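Local coordinates for protein scavenger receptor with C-type lectin type I (Homo sapiens, PDB 2OX8) that binds the leukocyte surface glycan Lewis(x) through a C-type carbohydrate-recognition domain, at residues K15-S20 / I127-R132; F42-E47 / W75-G80; R59-I64 / N116-E121. All coordinates share one frame; numbering follows the deposited sequence.

In the fold
Contact 1 pairs strand 15-19, near the N-terminus, with the last strand, 125-131, and the other two contacts lie within the chain loop it closes. All three reach the same mixed sheet. Contacts 1 and 2 are partly buried and share one zinc ion, which takes E129 from the first and the carbonyl of F42 from the second; their centres are about 13 Å apart. Contact 3 is more superficial, joining strands 62-67 and 115-118 on the opposite side of the chain's centre from both. The chemistry differs accordingly: a backbone ladder flanked by disulfides and carboxylates in contact 1, reciprocal CH-pi packing in contact 2, and a looser aromatic pair beside a separate zinc ion in contact 3.

Contact 1: residues K15-S20 / I127-R132; sequences KCYYFS and ICEKDR. With ZN (zinc ion), chain G; ZN (zinc ion), chain F.
C16 and K130, then Y18 and C128, are the hydrogen-bonded pairs of an antiparallel ladder between strands 15-19 and 127-131, whose axes run at 166°. Each pair exchanges two N-H...O bonds; the C128 N to Y18 O bond measures 2.8 Å. K15/D131, Y17/E129 and F19/I127 are the non-hydrogen-bonded pairs, with side chains on the opposite face from those of C16 and C128. On that face E129 has CG anti to its backbone N (chi1 172°) and an extended chain, which carries the carboxylate alongside the Y17 ring. Its OE2 binds a zinc ion at 1.9 Å and lies 3.2 Å from Y17 OH, a hydroxyl that bonds to E48, another ligand of the same metal. K15 crosses E129 obliquely, CD 3.6 Å from E129 OE2. At the strand end D131 OD2 holds a second zinc ion, shared with D14. F19 and I127 lie side by side, I127 CD1 meeting the F19 ring at CE2. On the other face, C16 is joined to C5 and C128 to C33 by disulfides, and R132, just past the strand, bends at chi3 (-74°) to bring NH1 within 3.4 Å of C16 SG. This closing of the chain ends is characteristic of the C-type lectin fold. The chemistry is divided by face: on one, disulfides tie each strand to another part of the chain; on the other, F19 packs on I127 at one end and carboxylates bind zinc at the other, where the metal ions probably offset the negative charge of E129 and D131 and would favour their ionised forms.

Contact 2: residues F42-E47 / W75-G80; sequences FINTRE and WKWLDG. With ZN (zinc ion), chain F.
F42 and W77 bury the larger part of this contact by each laying a carbon over the other's ring. W77 CB sits over one face of the F42 ring, 4.0 Å from its centroid; in return F42 CA lies over the six-membered ring of W77, 3.9 Å from that centroid. These two CH-pi contacts form because the side chains slide past each other in opposite directions, and the ring planes, at 49°, make neither a stack nor a T. W77 CG stands anti to its carbonyl carbon (chi1 -67°), which lays the indole under the backbone of 42-43. The amide N of I43 is 3.2 Å above the indole plane, while I43 CB reaches W77 CH2 at 4.0 Å. Residues 75-80 spell the W-x-W-x-D-G sequence common in C-type lectin domains: strand 76-77 pairs with strand 62-67, and a type I turn from W77 to G80, closed by G80 N to W77 O at 2.7 Å, follows it. Outside the two segments W77 meets W115 edge-to-face, so the indole links segment 42-47 to the core of the fold. The turn wraps the far end of the F42 ring: L78 CB touches CE2 at 3.8 Å, and D79 CB approaches CE1. H39 stacks with the F42 ring from outside the pair. One water joins the surface side, donating to D79 OD2 and receiving a weak bond from N44 ND2. The backbone is held too, since F42 O binds a zinc ion at 2.1 Å together with E48 and E129. T45, at the N-cap of helix 46-55, bonds through OG1 to E48 N, at the helix start that presents this metal ligand.

Contact 3: residues R59-I64 / N116-E121; sequences RESHWI and NDFQCE. With ZN (zinc ion), chain I.
W63 and F118 bring their rings together obliquely, with planes 74° apart and centroids 5.8 Å from each other, so that neither a stack nor an edge-to-face pair results. W63 CZ3 approaches F118 CB at 4.0 Å. At the edge of the indole, in its plane, lies the carbonyl of Q119, whose O is 3.3 Å from W63 CH2; C120 CA is close to the same carbon. Elsewhere the indole meets F26 edge-to-face, and its NE1 bonds to the carbonyl of E24. Over one face of the F118 ring, above its centre, N116 ND2 sits 3.9 Å from the plane. S61 comes to the tip of the ring with OG anti to its backbone N (chi1 -160°), close to CZ; the hydroxyl bonds to L109 O, which satisfies it. The CB of H62 points away from segment 116-121. The imidazole binds a zinc ion through NE2 at 2.0 Å. E60, bent at chi2, supplies OE1 to the same ion, two waters join them, and one of these lies in the imidazole plane at its edge. On the other segment Q119 NE2 gives a bond to C120 O at 3.1 Å, with the acceptor in the amide plane. C120 is tied to C106 by a disulfide, which links this loop to strand 106-109. W63 and I64 begin the WIGL sequence of the C-type lectin core, while N116 and D117 end the WND motif, whose last two residues bind the sugar-site calcium in related lectins; here N116 OD1 accepts a bond from Q92. The contact packs the WIGL strand, across strand 106-109, on the WND strand and the loop after it, a meeting of signature sequences typical of the C-type lectin fold.

Contact 1: residues K15-S20 / I127-R132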
loop_
_atom_site.group_PDB
_atom_site.type_symbol
_atom_site.label_atom_id
_atom_site.label_comp_id
_atom_site.label_asym_id
_atom_site.label_seq_id
_atom_site.Cartn_x
_atom_site.Cartn_y
_atom_site.Cartn_z
ATOM N N LYS A 15 15.058 -5.574 0.047
ATOM C CA LYS A 15 13.900 -5.526 0.915
ATOM C C LYS A 15 13.101 -6.816 1.026
ATOM O O LYS A 15 12.936 -7.575 0.045
ATOM C CB LYS A 15 12.968 -4.412 0.440
ATOM C CG LYS A 15 13.663 -3.103 0.197
ATOM C CD LYS A 15 12.744 -2.127 -0.505
ATOM C CE LYS A 15 13.335 -0.752 -0.483
ATOM N NZ LYS A 15 14.610 -0.785 -1.196
ATOM N N CYS A 16 12.588 -7.030 2.233
ATOM C CA CYS A 16 11.768 -8.179 2.558
ATOM C C CYS A 16 10.310 -7.733 2.573
ATOM O O CYS A 16 9.966 -6.770 3.234
ATOM C CB CYS A 16 12.180 -8.732 3.914
ATOM S SG CYS A 16 13.901 -9.344 3.903
ATOM N N TYR A 17 9.466 -8.426 1.817
ATOM C CA TYR A 17 8.054 -8.103 1.742
ATOM C C TYR A 17 7.172 -9.180 2.380
ATOM O O TYR A 17 7.479 -10.368 2.336
ATOM C CB TYR A 17 7.636 -7.921 0.278
ATOM C CG TYR A 17 8.332 -6.792 -0.441
ATOM C CD1 TYR A 17 9.663 -6.899 -0.818
ATOM C CD2 TYR A 17 7.664 -5.598 -0.712
ATOM C CE1 TYR A 17 10.315 -5.843 -1.452
ATOM C CE2 TYR A 17 8.307 -4.539 -1.333
ATOM C CZ TYR A 17 9.628 -4.666 -1.707
ATOM O OH TYR A 17 10.262 -3.633 -2.361
ATOM N N TYR A 18 6.067 -8.752 2.978
ATOM C CA TYR A 18 5.135 -9.692 3.576
ATOM C C TYR A 18 3.741 -9.468 2.990
ATOM O O TYR A 18 3.177 -8.373 3.099
ATOM C CB TYR A 18 5.082 -9.524 5.095
ATOM C CG TYR A 18 4.139 -10.500 5.767
ATOM C CD1 TYR A 18 4.516 -11.818 6.003
ATOM C CD2 TYR A 18 2.857 -10.112 6.125
ATOM C CE1 TYR A 18 3.635 -12.729 6.579
ATOM C CE2 TYR A 18 1.971 -11.004 6.700
ATOM C CZ TYR A 18 2.363 -12.311 6.926
ATOM O OH TYR A 18 1.481 -13.183 7.520
ATOM N N PHE A 19 3.196 -10.496 2.350
ATOM C CA PHE A 19 1.861 -10.402 1.802
ATOM C C PHE A 19 0.970 -11.077 2.812
ATOM O O PHE A 19 1.015 -12.293 2.974
ATOM C CB PHE A 19 1.778 -11.085 0.439
ATOM C CG PHE A 19 2.470 -10.321 -0.643
ATOM C CD1 PHE A 19 3.860 -10.284 -0.708
ATOM C CD2 PHE A 19 1.744 -9.572 -1.547
ATOM C CE1 PHE A 19 4.506 -9.512 -1.652
ATOM C CE2 PHE A 19 2.387 -8.795 -2.499
ATOM C CZ PHE A 19 3.768 -8.764 -2.548
ATOM N N SER A 20 0.161 -10.277 3.494
ATOM C CA SER A 20 -0.708 -10.776 4.544
ATOM C C SER A 20 -1.765 -11.783 4.133
ATOM O O SER A 20 -2.251 -11.807 2.995
ATOM C CB SER A 20 -1.431 -9.624 5.234
ATOM O OG SER A 20 -2.576 -9.249 4.472
ATOM N N ILE A 127 0.394 -5.400 2.632
ATOM C CA ILE A 127 1.778 -5.739 2.343
ATOM C C ILE A 127 2.718 -4.993 3.291
ATOM O O ILE A 127 2.642 -3.771 3.431
ATOM C CB ILE A 127 2.138 -5.373 0.870
ATOM C CG1 ILE A 127 1.222 -6.128 -0.091
ATOM C CG2 ILE A 127 3.596 -5.722 0.578
ATOM C CD1 ILE A 127 1.497 -5.831 -1.571
ATOM N N CYS A 128 3.589 -5.734 3.955
ATOM C CA CYS A 128 4.555 -5.132 4.856
ATOM C C CYS A 128 5.916 -5.137 4.154
ATOM O O CYS A 128 6.231 -6.030 3.354
ATOM C CB CYS A 128 4.641 -5.910 6.162
ATOM S SG CYS A 128 3.169 -5.828 7.234
ATOM N N GLU A 129 6.731 -4.144 4.469
ATOM C CA GLU A 129 8.017 -4.004 3.829
ATOM C C GLU A 129 9.060 -3.497 4.827
ATOM O O GLU A 129 8.724 -2.784 5.779
ATOM C CB GLU A 129 7.856 -3.021 2.664
ATOM C CG GLU A 129 9.134 -2.581 1.954
ATOM C CD GLU A 129 8.903 -1.414 0.990
ATOM O OE1 GLU A 129 8.414 -0.359 1.439
ATOM O OE2 GLU A 129 9.213 -1.541 -0.210
ATOM N N LYS A 130 10.310 -3.902 4.622
ATOM C CA LYS A 130 11.420 -3.444 5.454
ATOM C C LYS A 130 12.722 -3.658 4.687
ATOM O O LYS A 130 12.916 -4.694 4.058
ATOM C CB LYS A 130 11.465 -4.165 6.800
ATOM C CG LYS A 130 11.587 -5.672 6.731
ATOM C CD LYS A 130 11.673 -6.244 8.146
ATOM C CE LYS A 130 11.363 -7.737 8.197
ATOM N NZ LYS A 130 11.175 -8.136 9.626
ATOM N N ASP A 131 13.589 -2.653 4.724
ATOM C CA ASP A 131 14.867 -2.685 4.030
ATOM C C ASP A 131 15.950 -3.228 4.976
ATOM O O ASP A 131 16.156 -2.698 6.057
ATOM C CB ASP A 131 15.195 -1.254 3.549
ATOM C CG ASP A 131 16.621 -1.098 3.055
ATOM O OD1 ASP A 131 17.567 -1.363 3.822
ATOM O OD2 ASP A 131 16.813 -0.689 1.902
ATOM N N ARG A 132 16.634 -4.293 4.568
ATOM C CA ARG A 132 17.687 -4.874 5.394
ATOM C C ARG A 132 18.815 -3.887 5.623
ATOM O O ARG A 132 18.958 -2.944 4.815
ATOM C CB ARG A 132 18.254 -6.135 4.739
ATOM C CG ARG A 132 17.227 -7.228 4.532
ATOM C CD ARG A 132 17.891 -8.559 4.210
ATOM N NE ARG A 132 18.438 -8.625 2.857
ATOM C CZ ARG A 132 17.703 -8.576 1.748
ATOM N NH1 ARG A 132 16.380 -8.453 1.817
ATOM N NH2 ARG A 132 18.288 -8.669 0.565
HETATM ZN ZN ZN G . 17.769 -0.164 0.469
HETATM ZN ZN ZN F . 9.280 -0.232 -1.534
#

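Contact 2: residues F42-E47 / W75-G80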
loop_
_atom_site.group_PDB
_atom_site.type_symbol
_atom_site.label_atom_id
_atom_site.label_comp_id
_atom_site.label_asym_id
_atom_site.label_seq_id
_atom_site.Cartn_x
_atom_site.Cartn_y
_atom_site.Cartn_z
ATOM N N PHE A 42 5.991 0.762 0.466
ATOM C CA PHE A 42 6.137 2.020 -0.274
ATOM C C PHE A 42 6.537 1.531 -1.659
ATOM O O PHE A 42 7.388 0.641 -1.782
ATOM C CB PHE A 42 7.292 2.887 0.250
ATOM C CG PHE A 42 7.108 3.391 1.640
ATOM C CD1 PHE A 42 8.211 3.731 2.405
ATOM C CD2 PHE A 42 5.841 3.500 2.208
ATOM C CE1 PHE A 42 8.063 4.166 3.727
ATOM C CE2 PHE A 42 5.680 3.935 3.525
ATOM C CZ PHE A 42 6.800 4.266 4.285
ATOM N N ILE A 43 5.922 2.080 -2.699
ATOM C CA ILE A 43 6.265 1.670 -4.062
ATOM C C ILE A 43 6.889 2.869 -4.772
ATOM O O ILE A 43 6.185 3.801 -5.162
ATOM C CB ILE A 43 5.016 1.180 -4.797
ATOM C CG1 ILE A 43 4.489 -0.070 -4.089
ATOM C CG2 ILE A 43 5.342 0.902 -6.257
ATOM C CD1 ILE A 43 3.061 -0.372 -4.377
ATOM N N ASN A 44 8.211 2.847 -4.932
ATOM C CA ASN A 44 8.892 3.974 -5.533
ATOM C C ASN A 44 9.510 3.869 -6.923
ATOM O O ASN A 44 10.241 4.761 -7.339
ATOM C CB ASN A 44 9.935 4.482 -4.556
ATOM C CG ASN A 44 9.308 5.126 -3.351
ATOM O OD1 ASN A 44 8.549 6.080 -3.478
ATOM N ND2 ASN A 44 9.611 4.602 -2.170
ATOM N N THR A 45 9.206 2.806 -7.648
ATOM C CA THR A 45 9.741 2.635 -8.981
ATOM C C THR A 45 8.831 1.683 -9.699
ATOM O O THR A 45 8.167 0.870 -9.066
ATOM C CB THR A 45 11.153 2.016 -8.949
ATOM O OG1 THR A 45 11.119 0.785 -8.209
ATOM C CG2 THR A 45 12.143 2.973 -8.299
ATOM N N ARG A 46 8.794 1.776 -11.018
ATOM C CA ARG A 46 7.954 0.885 -11.801
ATOM C C ARG A 46 8.418 -0.551 -11.648
ATOM O O ARG A 46 7.591 -1.455 -11.545
ATOM C CB ARG A 46 7.975 1.280 -13.283
ATOM C CG ARG A 46 9.359 1.532 -13.863
ATOM C CD ARG A 46 9.328 1.534 -15.391
ATOM N NE ARG A 46 10.652 1.744 -15.982
ATOM C CZ ARG A 46 11.234 2.933 -16.110
ATOM N NH1 ARG A 46 10.611 4.027 -15.689
ATOM N NH2 ARG A 46 12.437 3.028 -16.666
ATOM N N GLU A 47 9.737 -0.757 -11.626
ATOM C CA GLU A 47 10.295 -2.098 -11.493
ATOM C C GLU A 47 9.789 -2.768 -10.234
ATOM O O GLU A 47 9.489 -3.962 -10.252
ATOM C CB GLU A 47 11.828 -2.087 -11.449
ATOM C CG GLU A 47 12.532 -1.578 -12.697
ATOM C CD GLU A 47 12.790 -0.070 -12.659
ATOM O OE1 GLU A 47 11.854 0.717 -12.938
ATOM O OE2 GLU A 47 13.939 0.324 -12.333
ATOM N N TRP A 75 -1.256 13.395 -0.889
ATOM C CA TRP A 75 -0.889 11.995 -0.680
ATOM C C TRP A 75 0.583 11.788 -0.435
ATOM O O TRP A 75 1.424 12.290 -1.181
ATOM C CB TRP A 75 -1.377 11.121 -1.859
ATOM C CG TRP A 75 -2.879 11.059 -1.898
ATOM C CD1 TRP A 75 -3.724 12.086 -2.223
ATOM C CD2 TRP A 75 -3.713 10.010 -1.377
ATOM N NE1 TRP A 75 -5.019 11.753 -1.912
ATOM C CE2 TRP A 75 -5.046 10.488 -1.395
ATOM C CE3 TRP A 75 -3.463 8.717 -0.891
ATOM C CZ2 TRP A 75 -6.124 9.724 -0.944
ATOM C CZ3 TRP A 75 -4.539 7.954 -0.442
ATOM C CH2 TRP A 75 -5.855 8.463 -0.471
ATOM N N LYS A 76 0.877 11.043 0.629
ATOM C CA LYS A 76 2.250 10.751 1.025
ATOM C C LYS A 76 2.430 9.339 1.563
ATOM O O LYS A 76 1.497 8.721 2.084
ATOM C CB LYS A 76 2.704 11.714 2.123
ATOM C CG LYS A 76 2.798 13.175 1.748
ATOM C CD LYS A 76 3.164 13.954 2.995
ATOM C CE LYS A 76 3.125 15.457 2.794
ATOM N NZ LYS A 76 3.061 16.121 4.131
ATOM N N TRP A 77 3.652 8.840 1.440
ATOM C CA TRP A 77 3.994 7.527 1.951
ATOM C C TRP A 77 4.185 7.755 3.445
ATOM O O TRP A 77 4.552 8.862 3.843
ATOM C CB TRP A 77 5.293 7.052 1.320
ATOM C CG TRP A 77 5.190 6.793 -0.136
ATOM C CD1 TRP A 77 5.825 7.467 -1.132
ATOM C CD2 TRP A 77 4.447 5.742 -0.770
ATOM N NE1 TRP A 77 5.530 6.900 -2.352
ATOM C CE2 TRP A 77 4.686 5.841 -2.157
ATOM C CE3 TRP A 77 3.605 4.727 -0.298
ATOM C CZ2 TRP A 77 4.115 4.966 -3.080
ATOM C CZ3 TRP A 77 3.036 3.853 -1.221
ATOM C CH2 TRP A 77 3.294 3.982 -2.596
ATOM N N LEU A 78 3.945 6.738 4.270
ATOM C CA LEU A 78 4.076 6.892 5.723
ATOM C C LEU A 78 5.398 7.523 6.216
ATOM O O LEU A 78 5.535 7.823 7.399
ATOM C CB LEU A 78 3.889 5.537 6.418
ATOM C CG LEU A 78 2.569 4.814 6.192
ATOM C CD1 LEU A 78 2.673 3.400 6.724
ATOM C CD2 LEU A 78 1.439 5.569 6.842
ATOM N N ASP A 79 6.368 7.702 5.327
ATOM C CA ASP A 79 7.645 8.303 5.696
ATOM C C ASP A 79 7.657 9.806 5.401
ATOM O O ASP A 79 8.710 10.438 5.451
ATOM C CB ASP A 79 8.777 7.658 4.904
ATOM C CG ASP A 79 8.780 8.082 3.438
ATOM O OD1 ASP A 79 7.864 8.840 3.034
ATOM O OD2 ASP A 79 9.697 7.657 2.691
ATOM N N GLY A 80 6.485 10.359 5.078
ATOM C CA GLY A 80 6.380 11.773 4.743
ATOM C C GLY A 80 6.479 12.073 3.246
ATOM O O GLY A 80 5.711 12.864 2.723
HETATM ZN ZN ZN F . 9.280 -0.232 -1.534
HETATM O O HOH W 1 10.213 6.155 -0.102
#

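Contact 3: residues R59-I64 / N116-E121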
loop_
_atom_site.group_PDB
_atom_site.type_symbol
_atom_site.label_atom_id
_atom_site.label_comp_id
_atom_site.label_asym_id
_atom_site.label_seq_id
_atom_site.Cartn_x
_atom_site.Cartn_y
_atom_site.Cartn_z
ATOM N N ARG A 59 -6.461 -12.715 -5.673
ATOM C CA ARG A 59 -7.030 -11.511 -6.266
ATOM C C ARG A 59 -7.496 -10.483 -5.235
ATOM O O ARG A 59 -8.171 -9.507 -5.565
ATOM C CB ARG A 59 -8.185 -11.884 -7.190
ATOM C CG ARG A 59 -7.764 -12.055 -8.632
ATOM C CD ARG A 59 -7.497 -13.500 -8.998
ATOM N NE ARG A 59 -6.959 -13.638 -10.357
ATOM C CZ ARG A 59 -7.452 -13.035 -11.436
ATOM N NH1 ARG A 59 -8.502 -12.233 -11.352
ATOM N NH2 ARG A 59 -6.890 -13.238 -12.614
ATOM N N GLU A 60 -7.115 -10.698 -3.983
ATOM C CA GLU A 60 -7.484 -9.792 -2.912
ATOM C C GLU A 60 -6.775 -8.441 -3.066
ATOM O O GLU A 60 -5.655 -8.355 -3.570
ATOM C CB GLU A 60 -7.136 -10.428 -1.555
ATOM C CG GLU A 60 -6.554 -11.869 -1.633
ATOM C CD GLU A 60 -5.024 -11.918 -1.502
ATOM O OE1 GLU A 60 -4.346 -11.174 -2.229
ATOM O OE2 GLU A 60 -4.491 -12.695 -0.678
ATOM N N SER A 61 -7.447 -7.379 -2.647
ATOM C CA SER A 61 -6.882 -6.033 -2.702
ATOM C C SER A 61 -5.960 -5.902 -1.471
ATOM O O SER A 61 -6.269 -6.456 -0.415
ATOM C CB SER A 61 -8.025 -5.017 -2.627
ATOM O OG SER A 61 -7.641 -3.752 -3.117
ATOM N N HIS A 62 -4.840 -5.187 -1.602
ATOM C CA HIS A 62 -3.897 -5.011 -0.486
ATOM C C HIS A 62 -3.627 -3.549 -0.135
ATOM O O HIS A 62 -3.476 -2.726 -1.030
ATOM C CB HIS A 62 -2.552 -5.666 -0.827
ATOM C CG HIS A 62 -2.612 -7.155 -0.945
ATOM N ND1 HIS A 62 -2.141 -7.997 0.042
ATOM C CD2 HIS A 62 -3.112 -7.952 -1.916
ATOM C CE1 HIS A 62 -2.352 -9.250 -0.318
ATOM N NE2 HIS A 62 -2.940 -9.251 -1.503
ATOM N N TRP A 63 -3.546 -3.228 1.158
ATOM C CA TRP A 63 -3.248 -1.850 1.588
ATOM C C TRP A 63 -1.785 -1.531 1.291
ATOM O O TRP A 63 -0.929 -2.405 1.374
ATOM C CB TRP A 63 -3.385 -1.664 3.100
ATOM C CG TRP A 63 -4.722 -1.704 3.705
ATOM C CD1 TRP A 63 -5.149 -2.583 4.644
ATOM C CD2 TRP A 63 -5.808 -0.797 3.473
ATOM N NE1 TRP A 63 -6.436 -2.290 5.018
ATOM C CE2 TRP A 63 -6.867 -1.198 4.315
ATOM C CE3 TRP A 63 -5.987 0.321 2.635
ATOM C CZ2 TRP A 63 -8.096 -0.529 4.351
ATOM C CZ3 TRP A 63 -7.200 0.986 2.673
ATOM C CH2 TRP A 63 -8.246 0.555 3.530
ATOM N N ILE A 64 -1.495 -0.276 0.961
ATOM C CA ILE A 64 -0.117 0.158 0.744
ATOM C C ILE A 64 0.110 1.356 1.691
ATOM O O ILE A 64 -0.854 1.955 2.166
ATOM C CB ILE A 64 0.147 0.520 -0.735
ATOM C CG1 ILE A 64 -0.764 1.650 -1.221
ATOM C CG2 ILE A 64 -0.091 -0.697 -1.584
ATOM C CD1 ILE A 64 -0.487 2.068 -2.694
ATOM N N ASN A 116 -5.859 2.410 -5.733
ATOM C CA ASN A 116 -7.198 2.924 -5.590
ATOM C C ASN A 116 -7.224 3.453 -4.167
ATOM O O ASN A 116 -6.480 2.980 -3.311
ATOM C CB ASN A 116 -8.190 1.763 -5.769
ATOM C CG ASN A 116 -9.628 2.226 -5.944
ATOM O OD1 ASN A 116 -9.905 3.183 -6.674
ATOM N ND2 ASN A 116 -10.554 1.533 -5.290
ATOM N N ASP A 117 -8.048 4.454 -3.902
ATOM C CA ASP A 117 -8.103 4.960 -2.552
ATOM C C ASP A 117 -9.403 4.491 -1.937
ATOM O O ASP A 117 -10.466 4.993 -2.263
ATOM C CB ASP A 117 -8.008 6.487 -2.540
ATOM C CG ASP A 117 -9.199 7.143 -3.169
ATOM O OD1 ASP A 117 -9.515 6.784 -4.322
ATOM O OD2 ASP A 117 -9.813 8.013 -2.513
ATOM N N PHE A 118 -9.302 3.503 -1.063
ATOM C CA PHE A 118 -10.453 2.942 -0.383
ATOM C C PHE A 118 -10.648 3.737 0.891
ATOM O O PHE A 118 -9.907 4.687 1.162
ATOM C CB PHE A 118 -10.191 1.487 0.016
ATOM C CG PHE A 118 -9.538 0.670 -1.052
ATOM C CD1 PHE A 118 -8.247 0.960 -1.478
ATOM C CD2 PHE A 118 -10.209 -0.406 -1.625
ATOM C CE1 PHE A 118 -7.637 0.188 -2.460
ATOM C CE2 PHE A 118 -9.602 -1.182 -2.610
ATOM C CZ PHE A 118 -8.318 -0.885 -3.026
ATOM N N GLN A 119 -11.652 3.350 1.674
ATOM C CA GLN A 119 -11.871 4.003 2.946
ATOM C C GLN A 119 -11.193 3.141 3.996
ATOM O O GLN A 119 -11.272 1.910 3.958
ATOM C CB GLN A 119 -13.353 4.121 3.309
ATOM C CG GLN A 119 -13.510 4.780 4.682
ATOM C CD GLN A 119 -14.872 4.591 5.299
ATOM O OE1 GLN A 119 -15.834 5.268 4.931
ATOM N NE2 GLN A 119 -14.966 3.662 6.247
ATOM N N CYS A 120 -10.523 3.784 4.937
ATOM C CA CYS A 120 -9.855 3.051 5.992
ATOM C C CYS A 120 -10.975 2.349 6.756
ATOM O O CYS A 120 -12.141 2.452 6.375
ATOM C CB CYS A 120 -9.092 4.035 6.867
ATOM S SG CYS A 120 -8.400 5.424 5.897
ATOM N N GLU A 121 -10.648 1.631 7.821
ATOM C CA GLU A 121 -11.687 0.923 8.574
ATOM C C GLU A 121 -12.332 -0.170 7.720
ATOM O O GLU A 121 -13.032 -1.041 8.233
ATOM C CB GLU A 121 -12.747 1.901 9.101
ATOM C CG GLU A 121 -12.277 2.680 10.328
ATOM C CD GLU A 121 -13.373 3.520 10.955
ATOM O OE1 GLU A 121 -13.786 4.521 10.330
ATOM O OE2 GLU A 121 -13.824 3.177 12.073
HETATM ZN ZN ZN I . -2.615 -11.070 -2.382
HETATM O O HOH W 2 -4.002 -9.997 -4.085
HETATM O O HOH W 3 -0.719 -12.513 -2.483
#